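Local coordinates for protein acetyltransferase, GNAT family (Colwellia psychrerythraea, PDB 3IWG) that probably transfers an acyl group, most likely acetyl from acetyl-CoA, to an acceptor not yet identified, as a member of the GNAT acetyltransferase family, at residues E139-Q144 with F183-K188; Q144-E149 with N175-K180; V155-A160 with I213-N218; Q171-L176 with A194-L199; K226-L231 with K255-A260. All coordinates share one frame; numbering follows the deposited sequence.

Contact 1 of 5, residues E139-Q144 with F183-K188; sequences EMIDMQ and FGYWHK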
# COMPACT_ATOMS: atom_id res chain seq x y z
N GLU A 139 7.69 30.65 16.42
CA GLU A 139 8.65 29.60 15.95
C GLU A 139 8.03 28.33 15.28
O GLU A 139 7.26 27.60 15.89
CB GLU A 139 9.64 29.16 17.10
CG GLU A 139 9.05 29.10 18.55
CD GLU A 139 9.60 27.93 19.42
OE1 GLU A 139 8.77 27.28 20.15
OE2 GLU A 139 10.84 27.69 19.39
N MSE A 140 8.41 28.11 14.02
CA MSE A 140 7.89 27.07 13.14
C MSE A 140 9.00 26.04 12.86
O MSE A 140 10.12 26.42 12.46
CB MSE A 140 7.41 27.70 11.83
CG MSE A 140 7.59 26.86 10.52
SE MSE A 140 5.97 26.15 9.66
CE MSE A 140 6.61 25.89 7.81
N ILE A 141 8.69 24.75 13.05
CA ILE A 141 9.67 23.69 12.83
C ILE A 141 9.91 23.44 11.35
O ILE A 141 9.13 23.86 10.51
CB ILE A 141 9.23 22.33 13.42
CG1 ILE A 141 8.01 21.77 12.68
CG2 ILE A 141 8.97 22.44 14.92
CD1 ILE A 141 7.65 20.35 13.10
N ASP A 142 10.98 22.72 11.05
CA ASP A 142 11.25 22.26 9.69
C ASP A 142 11.06 20.73 9.62
O ASP A 142 11.69 19.99 10.35
CB ASP A 142 12.67 22.65 9.23
CG ASP A 142 12.86 22.52 7.69
OD1 ASP A 142 11.88 22.68 6.88
OD2 ASP A 142 14.01 22.23 7.27
N MSE A 143 10.15 20.28 8.78
CA MSE A 143 10.01 18.86 8.51
C MSE A 143 10.61 18.56 7.14
O MSE A 143 10.56 19.41 6.23
CB MSE A 143 8.55 18.43 8.57
CG MSE A 143 7.90 18.60 9.91
SE MSE A 143 6.09 18.03 9.93
CE MSE A 143 6.47 16.13 10.15
N GLN A 144 11.21 17.37 6.99
CA GLN A 144 11.78 16.98 5.70
C GLN A 144 10.89 15.93 5.00
O GLN A 144 10.38 15.01 5.60
CB GLN A 144 13.24 16.54 5.86
CG GLN A 144 13.44 15.08 6.32
CD GLN A 144 14.93 14.66 6.54
OE1 GLN A 144 15.47 13.86 5.75
NE2 GLN A 144 15.58 15.16 7.63
N PHE A 183 5.85 13.44 5.72
CA PHE A 183 6.97 14.20 6.23
C PHE A 183 7.42 13.69 7.61
O PHE A 183 6.65 13.11 8.37
CB PHE A 183 6.61 15.68 6.35
CG PHE A 183 6.26 16.33 5.04
CD1 PHE A 183 5.04 16.12 4.44
CD2 PHE A 183 7.16 17.18 4.40
CE1 PHE A 183 4.73 16.71 3.23
CE2 PHE A 183 6.83 17.77 3.17
CZ PHE A 183 5.59 17.53 2.61
N GLY A 184 8.68 13.96 7.93
CA GLY A 184 9.26 13.54 9.19
C GLY A 184 9.89 14.70 9.90
O GLY A 184 10.43 15.61 9.26
N TYR A 185 9.80 14.68 11.22
CA TYR A 185 10.46 15.66 12.06
C TYR A 185 11.48 14.89 12.85
O TYR A 185 11.15 14.02 13.65
CB TYR A 185 9.43 16.36 12.95
CG TYR A 185 9.95 17.40 13.91
CD1 TYR A 185 10.83 18.40 13.49
CD2 TYR A 185 9.51 17.44 15.23
CE1 TYR A 185 11.28 19.38 14.37
CE2 TYR A 185 9.97 18.39 16.13
CZ TYR A 185 10.84 19.36 15.70
OH TYR A 185 11.26 20.32 16.57
N TRP A 186 12.75 15.22 12.59
CA TRP A 186 13.91 14.43 12.97
C TRP A 186 14.75 15.14 13.98
O TRP A 186 14.86 16.37 14.01
CB TRP A 186 14.82 14.18 11.74
CG TRP A 186 14.19 13.34 10.68
CD1 TRP A 186 13.43 13.76 9.65
CD2 TRP A 186 14.30 11.94 10.56
NE1 TRP A 186 13.06 12.70 8.88
CE2 TRP A 186 13.58 11.56 9.42
CE3 TRP A 186 14.97 10.95 11.29
CZ2 TRP A 186 13.49 10.23 8.99
CZ3 TRP A 186 14.90 9.63 10.85
CH2 TRP A 186 14.16 9.29 9.73
N HIS A 187 15.39 14.34 14.81
CA HIS A 187 16.40 14.85 15.68
C HIS A 187 17.41 13.78 15.91
O HIS A 187 17.05 12.67 16.32
CB HIS A 187 15.79 15.25 17.01
CG HIS A 187 16.80 15.75 17.99
ND1 HIS A 187 16.85 15.28 19.28
CD2 HIS A 187 17.80 16.65 17.86
CE1 HIS A 187 17.83 15.90 19.92
NE2 HIS A 187 18.42 16.74 19.07
N LYS A 188 18.67 14.12 15.65
CA LYS A 188 19.83 13.22 15.90
C LYS A 188 19.62 11.84 15.27
O LYS A 188 19.78 10.82 15.93
CB LYS A 188 20.09 13.10 17.41
CG LYS A 188 20.88 14.31 17.99
CD LYS A 188 21.15 14.19 19.55
CE LYS A 188 22.25 15.23 20.00
NZ LYS A 188 22.47 15.26 21.50
O HOH W 1 13.18 17.54 10.38
O HOH W 2 11.67 12.66 6.45

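Contact 2 of 5, residues Q144-E149 with N175-K180; sequences QIAGTE and NLIERK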
# COMPACT_ATOMS: atom_id res chain seq x y z
N GLN A 144 11.21 17.37 6.99
CA GLN A 144 11.78 16.98 5.70
C GLN A 144 10.89 15.93 5.00
O GLN A 144 10.38 15.01 5.60
CB GLN A 144 13.24 16.54 5.86
CG GLN A 144 13.44 15.08 6.32
CD GLN A 144 14.93 14.66 6.54
OE1 GLN A 144 15.47 13.86 5.75
NE2 GLN A 144 15.58 15.16 7.63
N ILE A 145 10.68 16.12 3.70
CA ILE A 145 9.78 15.24 2.96
C ILE A 145 10.39 13.84 2.97
O ILE A 145 11.60 13.73 2.91
CB ILE A 145 9.55 15.74 1.53
CG1 ILE A 145 8.38 14.99 0.90
CG2 ILE A 145 10.84 15.61 0.68
CD1 ILE A 145 8.01 15.50 -0.43
N ALA A 146 9.58 12.79 3.15
CA ALA A 146 10.16 11.44 3.19
C ALA A 146 10.60 10.98 1.79
O ALA A 146 9.97 11.26 0.78
CB ALA A 146 9.19 10.44 3.79
N GLY A 147 11.74 10.32 1.76
CA GLY A 147 12.24 9.66 0.57
C GLY A 147 12.20 8.16 0.81
O GLY A 147 12.07 7.67 1.94
N THR A 148 12.38 7.44 -0.29
CA THR A 148 12.25 6.01 -0.38
C THR A 148 13.13 5.36 0.64
O THR A 148 12.70 4.46 1.33
CB THR A 148 12.62 5.58 -1.81
OG1 THR A 148 11.88 6.40 -2.74
CG2 THR A 148 12.29 4.12 -2.05
N GLU A 149 14.34 5.88 0.79
CA GLU A 149 15.31 5.32 1.72
C GLU A 149 14.84 5.26 3.17
O GLU A 149 15.28 4.39 3.92
CB GLU A 149 16.66 6.05 1.59
CG GLU A 149 17.31 5.86 0.18
CD GLU A 149 18.71 6.53 0.02
OE1 GLU A 149 19.00 7.48 0.80
OE2 GLU A 149 19.51 6.10 -0.87
N ASN A 175 3.19 4.28 -0.79
CA ASN A 175 2.35 5.06 -1.63
C ASN A 175 2.37 6.54 -1.24
O ASN A 175 2.42 7.40 -2.10
CB ASN A 175 0.96 4.49 -1.56
CG ASN A 175 0.02 5.15 -2.53
OD1 ASN A 175 -0.94 5.74 -2.12
ND2 ASN A 175 0.29 5.00 -3.84
N LEU A 176 2.35 6.88 0.05
CA LEU A 176 2.40 8.32 0.40
C LEU A 176 3.72 8.97 -0.05
O LEU A 176 3.74 10.11 -0.52
CB LEU A 176 2.18 8.52 1.88
CG LEU A 176 0.81 8.86 2.51
CD1 LEU A 176 -0.44 8.40 1.78
CD2 LEU A 176 0.80 8.40 3.95
N ILE A 177 4.81 8.23 0.06
CA ILE A 177 6.12 8.71 -0.31
C ILE A 177 6.11 9.08 -1.80
O ILE A 177 6.56 10.18 -2.17
CB ILE A 177 7.17 7.65 -0.02
CG1 ILE A 177 7.50 7.63 1.48
CG2 ILE A 177 8.42 7.89 -0.90
CD1 ILE A 177 8.53 6.66 1.85
N GLU A 178 5.53 8.20 -2.63
CA GLU A 178 5.44 8.45 -4.08
C GLU A 178 4.57 9.63 -4.37
O GLU A 178 4.83 10.37 -5.33
CB GLU A 178 4.84 7.25 -4.81
CG GLU A 178 5.77 6.00 -4.74
CD GLU A 178 5.28 4.88 -5.67
OE1 GLU A 178 4.98 5.20 -6.84
OE2 GLU A 178 5.23 3.71 -5.22
N ARG A 179 3.55 9.82 -3.54
CA ARG A 179 2.66 10.98 -3.74
C ARG A 179 3.27 12.25 -3.11
O ARG A 179 2.69 13.29 -3.23
CB ARG A 179 1.27 10.73 -3.13
CG ARG A 179 0.45 9.61 -3.77
CD ARG A 179 -0.86 9.27 -2.95
NE ARG A 179 -1.81 10.40 -2.87
CZ ARG A 179 -2.63 10.77 -3.87
NH1 ARG A 179 -2.65 10.12 -5.03
NH2 ARG A 179 -3.44 11.81 -3.72
N LYS A 180 4.44 12.13 -2.47
CA LYS A 180 5.04 13.25 -1.71
C LYS A 180 4.12 13.84 -0.59
O LYS A 180 4.05 15.06 -0.39
CB LYS A 180 5.52 14.32 -2.70
CG LYS A 180 6.30 13.71 -3.90
CD LYS A 180 7.15 14.76 -4.61
CE LYS A 180 7.78 14.24 -5.95
NZ LYS A 180 7.54 15.23 -7.07
O HOH W 3 8.35 11.72 -1.03

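Contact 3 of 5, residues V155-A160 with I213-N218; sequences VTFAAA and IVAQSN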
# COMPACT_ATOMS: atom_id res chain seq x y z
N VAL A 155 7.97 3.24 8.97
CA VAL A 155 7.13 2.05 9.26
C VAL A 155 7.36 1.58 10.69
O VAL A 155 6.41 1.39 11.46
CB VAL A 155 7.39 0.90 8.24
CG1 VAL A 155 6.94 -0.47 8.77
CG2 VAL A 155 6.70 1.26 6.86
N THR A 156 8.62 1.45 11.05
CA THR A 156 8.97 1.14 12.42
C THR A 156 8.43 2.18 13.41
O THR A 156 7.86 1.83 14.45
CB THR A 156 10.49 1.12 12.55
OG1 THR A 156 10.99 0.10 11.68
CG2 THR A 156 10.89 0.84 13.97
N PHE A 157 8.62 3.46 13.09
CA PHE A 157 8.06 4.52 13.94
C PHE A 157 6.51 4.37 14.13
O PHE A 157 6.01 4.36 15.26
CB PHE A 157 8.45 5.89 13.36
CG PHE A 157 7.92 7.04 14.16
CD1 PHE A 157 6.78 7.69 13.75
CD2 PHE A 157 8.57 7.44 15.33
CE1 PHE A 157 6.28 8.73 14.47
CE2 PHE A 157 8.09 8.48 16.05
CZ PHE A 157 6.92 9.13 15.64
N ALA A 158 5.77 4.18 13.04
CA ALA A 158 4.33 4.07 13.18
C ALA A 158 3.94 2.78 13.86
O ALA A 158 3.04 2.78 14.70
CB ALA A 158 3.65 4.20 11.83
N ALA A 159 4.60 1.67 13.53
CA ALA A 159 4.24 0.39 14.13
C ALA A 159 4.40 0.47 15.65
O ALA A 159 3.50 0.06 16.41
CB ALA A 159 5.12 -0.78 13.56
N ALA A 160 5.53 1.02 16.09
CA ALA A 160 5.82 1.19 17.52
C ALA A 160 4.83 2.14 18.19
O ALA A 160 4.47 1.94 19.34
CB ALA A 160 7.27 1.69 17.73
N ILE A 213 1.61 11.58 13.77
CA ILE A 213 1.97 10.73 14.88
C ILE A 213 3.16 11.33 15.60
O ILE A 213 4.20 11.57 15.00
CB ILE A 213 2.41 9.30 14.40
CG1 ILE A 213 1.35 8.61 13.53
CG2 ILE A 213 2.76 8.47 15.60
CD1 ILE A 213 1.92 7.23 12.79
N VAL A 214 3.00 11.55 16.89
CA VAL A 214 4.09 12.06 17.72
C VAL A 214 4.69 10.91 18.42
O VAL A 214 3.95 10.06 18.88
CB VAL A 214 3.59 13.06 18.80
CG1 VAL A 214 4.73 13.45 19.75
CG2 VAL A 214 3.00 14.24 18.15
N ALA A 215 6.01 10.87 18.50
CA ALA A 215 6.67 9.77 19.23
C ALA A 215 6.12 9.72 20.65
O ALA A 215 5.99 10.75 21.33
CB ALA A 215 8.17 9.94 19.27
N GLN A 216 5.78 8.52 21.07
CA GLN A 216 5.23 8.30 22.41
C GLN A 216 6.23 8.70 23.49
O GLN A 216 5.85 8.94 24.61
CB GLN A 216 4.81 6.83 22.60
CG GLN A 216 3.83 6.54 23.73
CD GLN A 216 2.69 7.62 23.90
OE1 GLN A 216 2.04 8.04 22.91
NE2 GLN A 216 2.47 8.08 25.17
N SER A 217 7.50 8.79 23.13
CA SER A 217 8.56 9.29 24.04
C SER A 217 8.62 10.82 24.20
O SER A 217 9.45 11.33 24.94
CB SER A 217 9.92 8.79 23.57
OG SER A 217 10.12 9.20 22.25
N ASN A 218 7.77 11.54 23.48
CA ASN A 218 7.84 13.00 23.40
C ASN A 218 6.44 13.62 23.41
O ASN A 218 6.20 14.64 22.79
CB ASN A 218 8.61 13.41 22.13
CG ASN A 218 10.09 13.09 22.22
OD1 ASN A 218 10.91 13.94 22.60
ND2 ASN A 218 10.44 11.86 21.90

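Contact 4 of 5, residues Q171-L176 with A194-L199; sequences QYYGNL and AGECRL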
# COMPACT_ATOMS: atom_id res chain seq x y z
N GLN A 171 3.01 -0.60 2.65
CA GLN A 171 2.31 -0.19 1.43
C GLN A 171 1.73 1.20 1.56
O GLN A 171 1.85 2.01 0.66
CB GLN A 171 1.19 -1.18 1.05
CG GLN A 171 1.71 -2.61 0.64
CD GLN A 171 2.69 -2.62 -0.53
OE1 GLN A 171 2.48 -1.97 -1.56
NE2 GLN A 171 3.75 -3.39 -0.39
N TYR A 172 1.11 1.49 2.67
CA TYR A 172 0.44 2.79 2.84
C TYR A 172 1.44 3.94 2.76
O TYR A 172 1.27 4.91 2.01
CB TYR A 172 -0.25 2.80 4.16
CG TYR A 172 -0.89 4.09 4.51
CD1 TYR A 172 -2.18 4.38 4.09
CD2 TYR A 172 -0.23 5.01 5.31
CE1 TYR A 172 -2.77 5.61 4.41
CE2 TYR A 172 -0.78 6.23 5.62
CZ TYR A 172 -2.04 6.52 5.18
OH TYR A 172 -2.61 7.70 5.52
N TYR A 173 2.54 3.76 3.48
CA TYR A 173 3.61 4.73 3.47
C TYR A 173 4.38 4.74 2.17
O TYR A 173 4.75 5.78 1.71
CB TYR A 173 4.52 4.53 4.67
CG TYR A 173 4.05 5.10 5.99
CD1 TYR A 173 3.19 6.20 6.07
CD2 TYR A 173 4.57 4.60 7.18
CE1 TYR A 173 2.83 6.74 7.32
CE2 TYR A 173 4.22 5.15 8.44
CZ TYR A 173 3.37 6.21 8.49
OH TYR A 173 3.08 6.71 9.73
N GLY A 174 4.56 3.60 1.51
CA GLY A 174 5.24 3.59 0.20
C GLY A 174 4.49 4.45 -0.80
O GLY A 174 5.04 5.27 -1.55
N ASN A 175 3.19 4.28 -0.79
CA ASN A 175 2.35 5.06 -1.63
C ASN A 175 2.37 6.54 -1.24
O ASN A 175 2.42 7.40 -2.10
CB ASN A 175 0.96 4.49 -1.56
CG ASN A 175 0.02 5.15 -2.53
OD1 ASN A 175 -0.94 5.74 -2.12
ND2 ASN A 175 0.29 5.00 -3.84
N LEU A 176 2.35 6.88 0.05
CA LEU A 176 2.40 8.32 0.40
C LEU A 176 3.72 8.97 -0.05
O LEU A 176 3.74 10.11 -0.52
CB LEU A 176 2.18 8.52 1.88
CG LEU A 176 0.81 8.86 2.51
CD1 LEU A 176 -0.44 8.40 1.78
CD2 LEU A 176 0.80 8.40 3.95
N ALA A 194 5.74 12.05 12.63
CA ALA A 194 5.48 11.84 11.19
C ALA A 194 4.25 12.63 10.84
O ALA A 194 3.28 12.55 11.56
CB ALA A 194 5.19 10.35 10.93
N GLY A 195 4.26 13.33 9.71
CA GLY A 195 3.10 14.09 9.29
C GLY A 195 2.69 13.71 7.89
O GLY A 195 3.55 13.42 7.05
N GLU A 196 1.38 13.77 7.65
CA GLU A 196 0.76 13.49 6.36
C GLU A 196 -0.06 14.70 5.87
O GLU A 196 -0.84 15.25 6.63
CB GLU A 196 -0.17 12.28 6.47
CG GLU A 196 0.51 11.08 7.08
CD GLU A 196 -0.35 9.80 7.13
OE1 GLU A 196 -1.49 9.76 6.59
OE2 GLU A 196 0.12 8.80 7.72
N CYS A 197 0.15 15.10 4.63
CA CYS A 197 -0.59 16.14 3.99
C CYS A 197 -1.15 15.56 2.69
O CYS A 197 -0.49 15.64 1.64
CB CYS A 197 0.33 17.31 3.71
SG CYS A 197 -0.45 18.76 2.95
N ARG A 198 -2.35 14.98 2.75
CA ARG A 198 -2.82 14.15 1.66
C ARG A 198 -3.75 14.88 0.76
O ARG A 198 -4.68 15.52 1.22
CB ARG A 198 -3.63 13.00 2.18
CG ARG A 198 -2.93 12.06 3.19
CD ARG A 198 -4.05 11.18 3.80
NE ARG A 198 -3.66 10.85 5.13
CZ ARG A 198 -4.28 11.16 6.26
NH1 ARG A 198 -3.69 10.77 7.39
NH2 ARG A 198 -5.47 11.73 6.28
N LEU A 199 -3.55 14.74 -0.53
CA LEU A 199 -4.44 15.34 -1.48
C LEU A 199 -5.51 14.35 -1.77
O LEU A 199 -5.31 13.18 -1.59
CB LEU A 199 -3.72 15.66 -2.79
CG LEU A 199 -3.01 17.00 -2.74
CD1 LEU A 199 -2.12 17.12 -1.52
CD2 LEU A 199 -2.21 17.24 -4.08

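Contact 5 of 5, residues K226-L231 with K255-A260; sequences KVLTFL and KAIAHA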
# COMPACT_ATOMS: atom_id res chain seq x y z
N LYS A 226 2.95 21.82 16.35
CA LYS A 226 3.91 22.34 15.41
C LYS A 226 3.87 21.62 14.08
O LYS A 226 4.10 22.23 13.03
CB LYS A 226 5.29 22.25 16.02
CG LYS A 226 5.47 23.09 17.26
CD LYS A 226 6.88 23.60 17.39
CE LYS A 226 7.71 23.00 18.53
NZ LYS A 226 7.89 24.05 19.56
N VAL A 227 3.54 20.33 14.14
CA VAL A 227 3.52 19.48 12.96
C VAL A 227 2.33 19.89 12.12
O VAL A 227 2.45 20.13 10.93
CB VAL A 227 3.45 17.96 13.32
CG1 VAL A 227 3.21 17.13 12.12
CG2 VAL A 227 4.72 17.54 13.98
N LEU A 228 1.19 20.02 12.78
CA LEU A 228 -0.02 20.47 12.12
C LEU A 228 0.21 21.85 11.47
O LEU A 228 -0.19 22.08 10.33
CB LEU A 228 -1.15 20.50 13.12
CG LEU A 228 -1.72 19.13 13.42
CD1 LEU A 228 -2.69 19.22 14.59
CD2 LEU A 228 -2.48 18.65 12.19
N THR A 229 0.91 22.75 12.16
CA THR A 229 1.16 24.07 11.62
C THR A 229 2.00 23.98 10.35
O THR A 229 1.71 24.64 9.37
CB THR A 229 1.83 24.99 12.65
OG1 THR A 229 0.98 25.07 13.80
CG2 THR A 229 2.03 26.39 12.08
N PHE A 230 3.04 23.14 10.35
CA PHE A 230 3.84 22.95 9.14
C PHE A 230 2.99 22.42 8.00
O PHE A 230 3.05 22.90 6.89
CB PHE A 230 4.95 21.94 9.41
CG PHE A 230 5.79 21.63 8.22
CD1 PHE A 230 5.43 20.63 7.35
CD2 PHE A 230 6.97 22.31 7.99
CE1 PHE A 230 6.20 20.33 6.25
CE2 PHE A 230 7.76 22.00 6.88
CZ PHE A 230 7.38 21.01 6.02
N LEU A 231 2.24 21.39 8.31
CA LEU A 231 1.51 20.65 7.35
C LEU A 231 0.45 21.57 6.71
O LEU A 231 0.21 21.47 5.48
CB LEU A 231 0.85 19.44 8.01
CG LEU A 231 1.71 18.21 8.35
CD1 LEU A 231 0.84 17.23 9.06
CD2 LEU A 231 2.35 17.57 7.12
N LYS A 255 -6.90 18.65 21.44
CA LYS A 255 -6.25 19.81 22.02
C LYS A 255 -5.26 20.37 20.97
O LYS A 255 -5.33 21.54 20.68
CB LYS A 255 -5.58 19.41 23.36
CG LYS A 255 -5.01 20.53 24.22
CD LYS A 255 -4.01 19.96 25.32
CE LYS A 255 -4.01 20.77 26.65
NZ LYS A 255 -3.22 22.08 26.70
N ALA A 256 -4.39 19.56 20.37
CA ALA A 256 -3.38 20.08 19.42
C ALA A 256 -4.06 20.66 18.15
O ALA A 256 -3.66 21.69 17.59
CB ALA A 256 -2.40 18.97 18.99
N ILE A 257 -5.11 19.99 17.72
CA ILE A 257 -5.80 20.41 16.52
C ILE A 257 -6.39 21.79 16.75
O ILE A 257 -6.24 22.66 15.92
CB ILE A 257 -6.83 19.42 16.10
CG1 ILE A 257 -6.11 18.17 15.59
CG2 ILE A 257 -7.70 19.98 15.01
CD1 ILE A 257 -7.02 16.99 15.33
N ALA A 258 -6.98 22.01 17.92
CA ALA A 258 -7.69 23.26 18.15
C ALA A 258 -6.65 24.34 18.41
O ALA A 258 -6.85 25.49 18.04
CB ALA A 258 -8.65 23.12 19.28
N HIS A 259 -5.50 23.98 19.00
CA HIS A 259 -4.42 24.95 19.16
C HIS A 259 -3.79 25.33 17.83
O HIS A 259 -3.27 26.42 17.68
CB HIS A 259 -3.31 24.42 20.06
CG HIS A 259 -3.69 24.26 21.50
ND1 HIS A 259 -4.71 25.00 22.09
CD2 HIS A 259 -3.15 23.50 22.48
CE1 HIS A 259 -4.80 24.67 23.37
NE2 HIS A 259 -3.87 23.76 23.63
N ALA A 260 -3.84 24.43 16.85
CA ALA A 260 -3.25 24.71 15.55
C ALA A 260 -4.20 25.57 14.69
O ALA A 260 -3.97 25.72 13.50
CB ALA A 260 -2.89 23.40 14.82

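Contact 1 of 5, residues E139-Q144 with F183-K188
The carbonyl oxygen Gln144 O accepts the backbone N-H of Gly184 (N to O 3.1 Å) and a proton from a water 2.8 Å away. The same water accepts the indole N-H of Trp186 from a place in the ring plane. In return, Gln144 N donates to Gly184 O at 3.0 Å. This reciprocal pair makes Gln144 and Gly184 an antiparallel hydrogen-bonded pair, the evidence that 144-145 is a short edge strand on strand 182-187. A second water, from Asp142 O to Trp186 N, carries the link to where the segments diverge.

Ile141 CD1 sits over the centre of the Tyr185 ring, 3.8 Å from the centroid and 12° off the normal, a CH-pi contact, and Ile141 CG2 lies 3.5 Å from Tyr185 OH. Selenomethionine Met143 bends at chi3 (82°), bringing CE to 3.8 Å from Phe183 CB. An alanine at Tyr185 would remove the ring face under Ile141 CD1 and probably open a gap there. The Gln144 side chain crosses that of Trp186 at about a right angle, its amide plane inclined 49° to the indole, with NE2 near Trp186 CD1 and OE1 bonded to Gln150. Direct bonds at one residue pair, two waters and apolar cover together imply a joint that relies on solvent as well as on strand pairing.

Contact 2 of 5, residues Q144-E149 with N175-K180
Ile177 lies in the last turn of helix 166-178 and faces Ala146, Gly147 and Thr148, just before a Schellman motif closes that helix. The evidence for the motif is at Lys180, where positive phi (56°) goes together with two bonds back into the last turn; Lys180 N also donates to Ile177 O at 2.9 Å. This helix end packs against the link that leaves edge strand 144-145 for helix 151-162.

Ile177 carries most of the contact. CG1 stands anti to the carbonyl carbon (chi1 -78°) and comes to 4.0 Å from Ala146 CB. Beyond it, Ile177 CD1 ends 3.7 Å from Gly147 O. CG2 of Ile177, anti to the backbone N, lies 4.0 Å from Thr148 N, with the Thr148 hydroxyl slightly farther off; the Thr148 and Ile177 side chains cross at about a right angle. Three side-chain carbons, CG1 and CD1 on one branch and CG2 on the other, thus meet Ala146, Gly147 and Thr148 in turn. Leu182 and Leu151 add to the apolar surroundings of Ile177.

A water lies between Ala146 O and Ile177 O, but its distances are short and its bonding is doubtful. Elsewhere on the helix end, Glu178 and Arg179 pair in salt bridges with Arg179 and Glu178 of the second subunit, which places the turn close to the dimer interface. The last touch is at Lys180, whose amine end leads away: CG1 of Ile145 is anti to the backbone N (chi1 -167°) and the chain continues extended, with Ile145 CD1 3.6 Å from Lys180 CB.

Contact 3 of 5, residues V155-A160 with I213-N218
The ring of Phe157 meets segment 213-218 with its rim. Ile213 O lies in the ring plane at the edge, 3.6 Å from Phe157 CE1, and Ala215 N is also near that plane, 3.5 Å from Phe157 CZ. Two apolar touches flank these polar atoms: Phe157 CE1 is 3.7 Å from Ile213 CG2, and CE2 is 3.5 Å from Ala215 CB. Three consecutive rim carbons therefore follow the backbone where strand 207-214 ends. CG is anti to the backbone N (chi1 180°), and the ring beyond it comes nearer the strand than the CB direction alone would suggest.

At the next residue, Ala158 CB rests 3.6 Å from Ile213 CD1. An alanine at Phe157 would probably open a gap beside Ala215 CB and Ile213 CG2, leaving both without their aromatic partner from the helix. Asn161 adds a polar tie, accepting from Gln216 N and donating to Phe157 O.

The chain after Asn218 reads RGQGIA, which matches the GNAT signature that in relatives binds the acetyl-CoA pyrophosphate; a sulfate, probably from the crystallisation liquor, lies about 4 Å from the Val214 side chain and may mark such a pocket. Helix 151-162 lies against strand 207-214 here, with strand 190-199 beside it, bonded through its Ala194 to Ile213, while Tyr173 of helix 166-178 touches both Ala158 and Ile213.

Contact 4 of 5, residues Q171-L176 with A194-L199
Tyr172 and Glu196 meet tip to tip through a hydrogen bond, Tyr172 OH donating to Glu196 OE1 at 2.6 Å. The hydroxyl comes from the syn side, 25° out of the carboxylate plane. The same oxygen is held by a salt bridge from Arg198, two residues along the strand: Arg198 NE, at 2.8 Å, and NH1 both donate to Glu196 OE1, which lies in the guanidinium plane. Three donors on one buried oxygen would probably stabilise the carboxylate as an anion.

The other oxygen has aromatic neighbours. Glu196 OE2 lies near the planes of both tyrosine rings at their edges, 3.4 Å from Tyr172 CE2 and likewise 3.4 Å from Tyr173 CE1.

A leucine methyl, Leu176 CD2, lies against the carboxylate carbon, 3.7 Å from Glu196 CD, the two side chains crossing at about a right angle. Leu176 CD1 also sits above one face of the Tyr172 ring, toward its rim.

The axes of the two short segments, helix 171-176 and strand 194-199, approach to 11.2 Å, at 63°. Trp168 stacks on Tyr172, Gln171 of the second subunit packs against Tyr172, and strands 182-187 and 207-214 flank strand 190-199.

Contact 5 of 5, residues K226-L231 with K255-A260
Thr229 and Ala260 mark the closest backbone approach, their CA atoms 5.9 Å apart. Segment 226-231 is helical throughout, within helix 223-237. Segment 255-260 is the end of helix 251-259: Ala260 N still donates to Ala256 O at 2.8 Å, but Ala260 itself is the first residue to leave helical phi/psi. One helix is thus met in mid-course and the other at its C-terminal end.

Leu228 does most of the touching. Its CB faces Ala260 CB at 3.8 Å, and its CD1 reaches farther, to 3.7 Å from Ile257 CG1. CG is anti to the carbonyl carbon (chi1 -78°), and CD1 continues from it in an extended course (chi2 171°) toward the opposing helix, where Leu228 CD1 also lies 4.0 Å from Ala256 O. The Leu228 and Ile257 side chains meet at a slant. Ile257 contributes from close to its own backbone, since its CB points away from segment 226-231. Ala256 and Ala260 present only methyl groups, which lets the leucine come near the helix backbone.

Thr229 plays a lesser part, with OG1 4.3 Å from Ala260 CB; that hydroxyl is hydrogen-bonded to Lys225 O in its own helix.

Leu228 also touches Met212 on strand 207-214, and Ile257 touches Cys244 and Thr246 on strand 241-247. Strand 207-214, helix 223-237 and strand 241-247 form the beta-alpha-beta unit known in GNAT folds, and helix 251-259, which follows it, packs here against the unit's helix.

All five contacts lie in the part of the chain from 139 to 260. Contacts 1 and 2 share Gln144, with centres 15 Å apart; contacts 2 and 4, with centres 7 Å apart, share Asn175 and Leu176, and both reach the second subunit. Contacts 1, 3 and 4 involve neighbouring strands: 182-187 pairs with 190-199, and 190-199 with 207-214. Contact 3 adds helix 151-162. Contact 5 comes last in the chain, after the others have closed, yet Phe230 and Lys226 touch contact 1 and Leu231 touches contact 4. Helices 151-162, 166-178, 223-237 and 251-259 are thus packed with the strands of the same GNAT-family part of the chain.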